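Local coordinates for glyoxalase family protein (Listeria monocytogenes, PDB 2P7Q) that catalyses the manganese-dependent hydration of the antibiotic fosfomycin, opening its epoxide to a diol and so conferring resistance to the drug, at residues A[63-68]-A[108-113]. The protein carries 1 engineered substitution. Residues are numbered along the deposited sequence; the frame is centred on the assembly and turned at random.
With GG6 ([(1S,2S)-1,2-dihydroxypropyl]phosphonic acid), chain H.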
ATOM      1  N   GLN A  63     -11.326  -8.563  -2.909  1.00 70.71           N
ATOM      2  CA  GLN A  63     -11.290  -8.046  -1.555  1.00 66.26           C
ATOM      3  C   GLN A  63     -12.499  -7.159  -1.305  1.00 63.06           C
ATOM      4  O   GLN A  63     -12.910  -6.412  -2.188  1.00 62.50           O
ATOM      5  CB  GLN A  63     -10.003  -7.252  -1.354  1.00 66.96           C
ATOM      6  CG  GLN A  63      -9.692  -6.303  -2.493  1.00 66.50           C
ATOM      7  CD  GLN A  63      -8.423  -5.512  -2.245  1.00 75.96           C
ATOM      8  OE1 GLN A  63      -7.365  -6.085  -1.980  1.00 77.54           O
ATOM      9  NE2 GLN A  63      -8.520  -4.186  -2.327  1.00 76.84           N
ATOM     10  N   GLU A  64     -13.073  -7.251  -0.107  1.00 61.60           N
ATOM     11  CA  GLU A  64     -14.235  -6.436   0.248  1.00 59.35           C
ATOM     12  C   GLU A  64     -13.745  -5.018   0.469  1.00 56.96           C
ATOM     13  O   GLU A  64     -12.612  -4.811   0.919  1.00 62.11           O
ATOM     14  CB  GLU A  64     -14.904  -6.949   1.532  1.00 61.22           C
ATOM     15  CG  GLU A  64     -14.412  -8.315   2.030  1.00 63.43           C
ATOM     16  CD  GLU A  64     -13.185  -8.213   2.920  1.00 61.50           C
ATOM     17  OE1 GLU A  64     -13.232  -7.426   3.890  1.00 53.79           O
ATOM     18  OE2 GLU A  64     -12.184  -8.921   2.661  1.00 58.54           O
ATOM     19  N   ARG A  65     -14.583  -4.037   0.155  1.00 48.17           N
ATOM     20  CA  ARG A  65     -14.187  -2.645   0.331  1.00 43.10           C
ATOM     21  C   ARG A  65     -13.897  -2.299   1.785  1.00 38.97           C
ATOM     22  O   ARG A  65     -14.705  -2.563   2.666  1.00 35.05           O
ATOM     23  CB  ARG A  65     -15.268  -1.717  -0.211  1.00 43.63           C
ATOM     24  CG  ARG A  65     -15.408  -1.797  -1.701  1.00 41.64           C
ATOM     25  CD  ARG A  65     -16.331  -0.728  -2.215  1.00 43.79           C
ATOM     26  NE  ARG A  65     -16.241  -0.616  -3.668  1.00 34.61           N
ATOM     27  CZ  ARG A  65     -16.789   0.368  -4.368  1.00 37.54           C
ATOM     28  NH1 ARG A  65     -17.466   1.321  -3.738  1.00 25.53           N
ATOM     29  NH2 ARG A  65     -16.647   0.404  -5.694  1.00 38.00           N
ATOM     30  N   THR A  66     -12.731  -1.709   2.022  1.00 37.12           N
ATOM     31  CA  THR A  66     -12.319  -1.318   3.363  1.00 36.33           C
ATOM     32  C   THR A  66     -11.563  -0.004   3.300  1.00 38.96           C
ATOM     33  O   THR A  66     -11.269   0.497   2.210  1.00 40.15           O
ATOM     34  CB  THR A  66     -11.396  -2.355   3.994  1.00 34.71           C
ATOM     35  OG1 THR A  66     -10.147  -2.377   3.292  1.00 41.31           O
ATOM     36  CG2 THR A  66     -12.031  -3.715   3.932  1.00 29.50           C
ATOM     37  N   TYR A  67     -11.240   0.555   4.465  1.00 38.25           N
ATOM     38  CA  TYR A  67     -10.539   1.825   4.489  1.00 30.86           C
ATOM     39  C   TYR A  67      -9.052   1.647   4.283  1.00 31.90           C
ATOM     40  O   TYR A  67      -8.307   2.614   4.296  1.00 35.00           O
ATOM     41  CB  TYR A  67     -10.823   2.579   5.781  1.00 37.24           C
ATOM     42  CG  TYR A  67     -10.336   4.009   5.766  1.00 40.44           C
ATOM     43  CD1 TYR A  67     -10.625   4.853   4.691  1.00 42.95           C
ATOM     44  CD2 TYR A  67      -9.568   4.518   6.816  1.00 37.98           C
ATOM     45  CE1 TYR A  67     -10.152   6.175   4.659  1.00 40.31           C
ATOM     46  CE2 TYR A  67      -9.089   5.834   6.795  1.00 31.81           C
ATOM     47  CZ  TYR A  67      -9.382   6.653   5.718  1.00 39.72           C
ATOM     48  OH  TYR A  67      -8.885   7.937   5.684  1.00 39.20           O
ATOM     49  N   ASN A  68      -8.610   0.410   4.097  1.00 27.95           N
ATOM     50  CA  ASN A  68      -7.199   0.188   3.823  1.00 32.16           C
ATOM     51  C   ASN A  68      -6.972   0.869   2.482  1.00 34.44           C
ATOM     52  O   ASN A  68      -7.742   0.657   1.540  1.00 32.25           O
ATOM     53  CB  ASN A  68      -6.890  -1.308   3.685  1.00 33.10           C
ATOM     54  CG  ASN A  68      -6.966  -2.053   5.012  1.00 43.10           C
ATOM     55  OD1 ASN A  68      -6.017  -2.043   5.808  1.00 27.82           O
ATOM     56  ND2 ASN A  68      -8.105  -2.698   5.258  1.00 33.50           N
ATOM     57  N   TYR A 108     -10.463  10.475  -2.881  1.00 28.09           N
ATOM     58  CA  TYR A 108     -10.514   9.027  -2.695  1.00 29.01           C
ATOM     59  C   TYR A 108     -11.339   8.428  -3.824  1.00 28.52           C
ATOM     60  O   TYR A 108     -12.278   9.059  -4.309  1.00 29.75           O
ATOM     61  CB  TYR A 108     -11.128   8.676  -1.334  1.00 28.77           C
ATOM     62  CG  TYR A 108     -10.149   8.745  -0.169  1.00 35.22           C
ATOM     63  CD1 TYR A 108     -10.131   9.834   0.711  1.00 34.58           C
ATOM     64  CD2 TYR A 108      -9.256   7.700   0.067  1.00 35.85           C
ATOM     65  CE1 TYR A 108      -9.249   9.866   1.803  1.00 26.43           C
ATOM     66  CE2 TYR A 108      -8.375   7.730   1.147  1.00 37.83           C
ATOM     67  CZ  TYR A 108      -8.377   8.809   2.012  1.00 30.84           C
ATOM     68  OH  TYR A 108      -7.505   8.795   3.088  1.00 41.78           O
ATOM     69  N   PHE A 109     -10.993   7.213  -4.238  1.00 26.73           N
ATOM     70  CA  PHE A 109     -11.707   6.569  -5.329  1.00 22.49           C
ATOM     71  C   PHE A 109     -11.273   5.119  -5.493  1.00 28.11           C
ATOM     72  O   PHE A 109     -10.212   4.729  -5.010  1.00 27.17           O
ATOM     73  CB  PHE A 109     -11.441   7.352  -6.615  1.00 22.78           C
ATOM     74  CG  PHE A 109      -9.985   7.425  -6.994  1.00 23.48           C
ATOM     75  CD1 PHE A 109      -9.409   6.441  -7.788  1.00 18.20           C
ATOM     76  CD2 PHE A 109      -9.187   8.473  -6.548  1.00 23.56           C
ATOM     77  CE1 PHE A 109      -8.060   6.498  -8.134  1.00 27.32           C
ATOM     78  CE2 PHE A 109      -7.838   8.542  -6.884  1.00 24.69           C
ATOM     79  CZ  PHE A 109      -7.273   7.551  -7.679  1.00 29.26           C
ATOM     80  N   TYR A 110     -12.077   4.310  -6.177  1.00 26.30           N
ATOM     81  CA  TYR A 110     -11.701   2.912  -6.354  1.00 31.66           C
ATOM     82  C   TYR A 110     -11.254   2.587  -7.771  1.00 33.19           C
ATOM     83  O   TYR A 110     -11.368   3.404  -8.672  1.00 33.61           O
ATOM     84  CB  TYR A 110     -12.859   1.978  -6.028  1.00 28.81           C
ATOM     85  CG  TYR A 110     -13.447   2.130  -4.655  1.00 30.58           C
ATOM     86  CD1 TYR A 110     -14.415   3.096  -4.401  1.00 25.95           C
ATOM     87  CD2 TYR A 110     -13.042   1.299  -3.607  1.00 27.60           C
ATOM     88  CE1 TYR A 110     -14.965   3.229  -3.147  1.00 35.92           C
ATOM     89  CE2 TYR A 110     -13.588   1.427  -2.348  1.00 22.62           C
ATOM     90  CZ  TYR A 110     -14.547   2.391  -2.127  1.00 23.55           C
ATOM     91  OH  TYR A 110     -15.108   2.526  -0.894  1.00 33.14           O
ATOM     92  N   ASP A 111     -10.718   1.385  -7.945  1.00 28.28           N
ATOM     93  CA  ASP A 111     -10.339   0.930  -9.261  1.00 30.38           C
ATOM     94  C   ASP A 111     -11.544   0.049  -9.561  1.00 35.53           C
ATOM     95  O   ASP A 111     -12.642   0.352  -9.087  1.00 34.66           O
ATOM     96  CB  ASP A 111      -9.044   0.117  -9.228  1.00 27.83           C
ATOM     97  CG  ASP A 111      -9.155  -1.130  -8.392  1.00 21.25           C
ATOM     98  OD1 ASP A 111      -8.254  -1.988  -8.493  1.00 16.91           O
ATOM     99  OD2 ASP A 111     -10.128  -1.245  -7.630  1.00 17.58           O
ATOM    100  N   PHE A 112     -11.368  -1.041 -10.299  1.00 34.88           N
ATOM    101  CA  PHE A 112     -12.517  -1.886 -10.615  1.00 35.87           C
ATOM    102  C   PHE A 112     -12.583  -3.102  -9.721  1.00 40.67           C
ATOM    103  O   PHE A 112     -13.510  -3.913  -9.832  1.00 45.02           O
ATOM    104  CB  PHE A 112     -12.461  -2.332 -12.071  1.00 32.87           C
ATOM    105  CG  PHE A 112     -12.303  -1.203 -13.028  1.00 27.03           C
ATOM    106  CD1 PHE A 112     -11.130  -1.057 -13.759  1.00 21.62           C
ATOM    107  CD2 PHE A 112     -13.309  -0.246 -13.162  1.00 28.56           C
ATOM    108  CE1 PHE A 112     -10.957   0.031 -14.608  1.00 27.96           C
ATOM    109  CE2 PHE A 112     -13.148   0.855 -14.007  1.00 22.44           C
ATOM    110  CZ  PHE A 112     -11.969   0.994 -14.730  1.00 24.65           C
ATOM    111  N   ASP A 113     -11.609  -3.221  -8.826  1.00 36.29           N
ATOM    112  CA  ASP A 113     -11.550  -4.355  -7.922  1.00 32.99           C
ATOM    113  C   ASP A 113     -11.514  -3.992  -6.430  1.00 35.04           C
ATOM    114  O   ASP A 113     -10.764  -4.584  -5.663  1.00 32.03           O
ATOM    115  CB  ASP A 113     -10.342  -5.209  -8.291  1.00 40.73           C
ATOM    116  CG  ASP A 113     -10.439  -5.791  -9.709  1.00 45.87           C
ATOM    117  OD1 ASP A 113     -11.053  -6.869  -9.874  1.00 39.79           O
ATOM    118  OD2 ASP A 113      -9.908  -5.164 -10.655  1.00 44.58           O
TER
HETATM  119  O1  GG6 H2002      -5.638  10.477   4.192  1.00 29.96           O
HETATM  120  C2  GG6 H2002      -5.235  11.181   5.405  1.00 49.27           C
HETATM  121  C3  GG6 H2002      -5.717  12.675   5.311  1.00 39.99           C
HETATM  122  C1  GG6 H2002      -5.853  10.509   6.690  1.00 32.62           C
HETATM  123  O2  GG6 H2002      -7.272  10.542   6.645  1.00 48.33           O
HETATM  124  P   GG6 H2002      -5.356   8.814   6.879  1.00 18.29           P
HETATM  125  O3  GG6 H2002      -3.805   8.720   6.971  1.00 33.01           O
HETATM  126  O4  GG6 H2002      -5.956   8.313   8.082  1.00 39.31           O
HETATM  127  O5  GG6 H2002      -5.851   7.941   5.653  1.00 46.48           O
HETATM  128  O   HOH W   1     -13.613   1.304   0.695  1.00 40.12           O
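The poorly ordered side chain of Q63 passes D113 loosely, its CG 3.8 Å from the backbone O of D113. Here the loop 63-68, which leads into strand 69-73, starts its run antiparallel to 108-113.

R65 carries the middle of the contact. With CG anti to its carbonyl carbon (chi1 -68°) and the chain extended as far as NE, the aliphatic part passes across the Y110 ring, CD coming within 3.5 Å of CE2. The guanidinium then lies flat on the same face, its plane 13° from that of the ring, and CZ stands 3.5 Å from the ring centroid, nearly on the ring normal: a stacked cation-pi pair. Lying flat leaves the in-plane N-H groups clear of the ring, so NH2 can form a salt bridge with E92 and NE can bond N114 OD1.

T66 adds a solvent link, as a water donates to its backbone O and hydrogen-bonds Y110 OH, in the plane of the Y110 ring; K94 NZ also bonds this hydroxyl. T66 OG1 meanwhile accepts from N68 N in an ST turn and from N68 ND2 at 2.9 Å.

Y67, its CG anti to the backbone N, reaches over to Y108. The two side chains cross at about a right angle, their ring planes inclined at 46°, and the two OH atoms come 3.1 Å apart beside the bound diol product. Y108 OH donates to O1 of the product (2.7 Å), while Y67 OH accepts from its O2.

Y108 also belongs, with H69 and E118, to the manganese site. The two hydroxyls, one from each segment, both bond the product, so that loop and strand together supply an acceptor and a donor to the diol beside the metal.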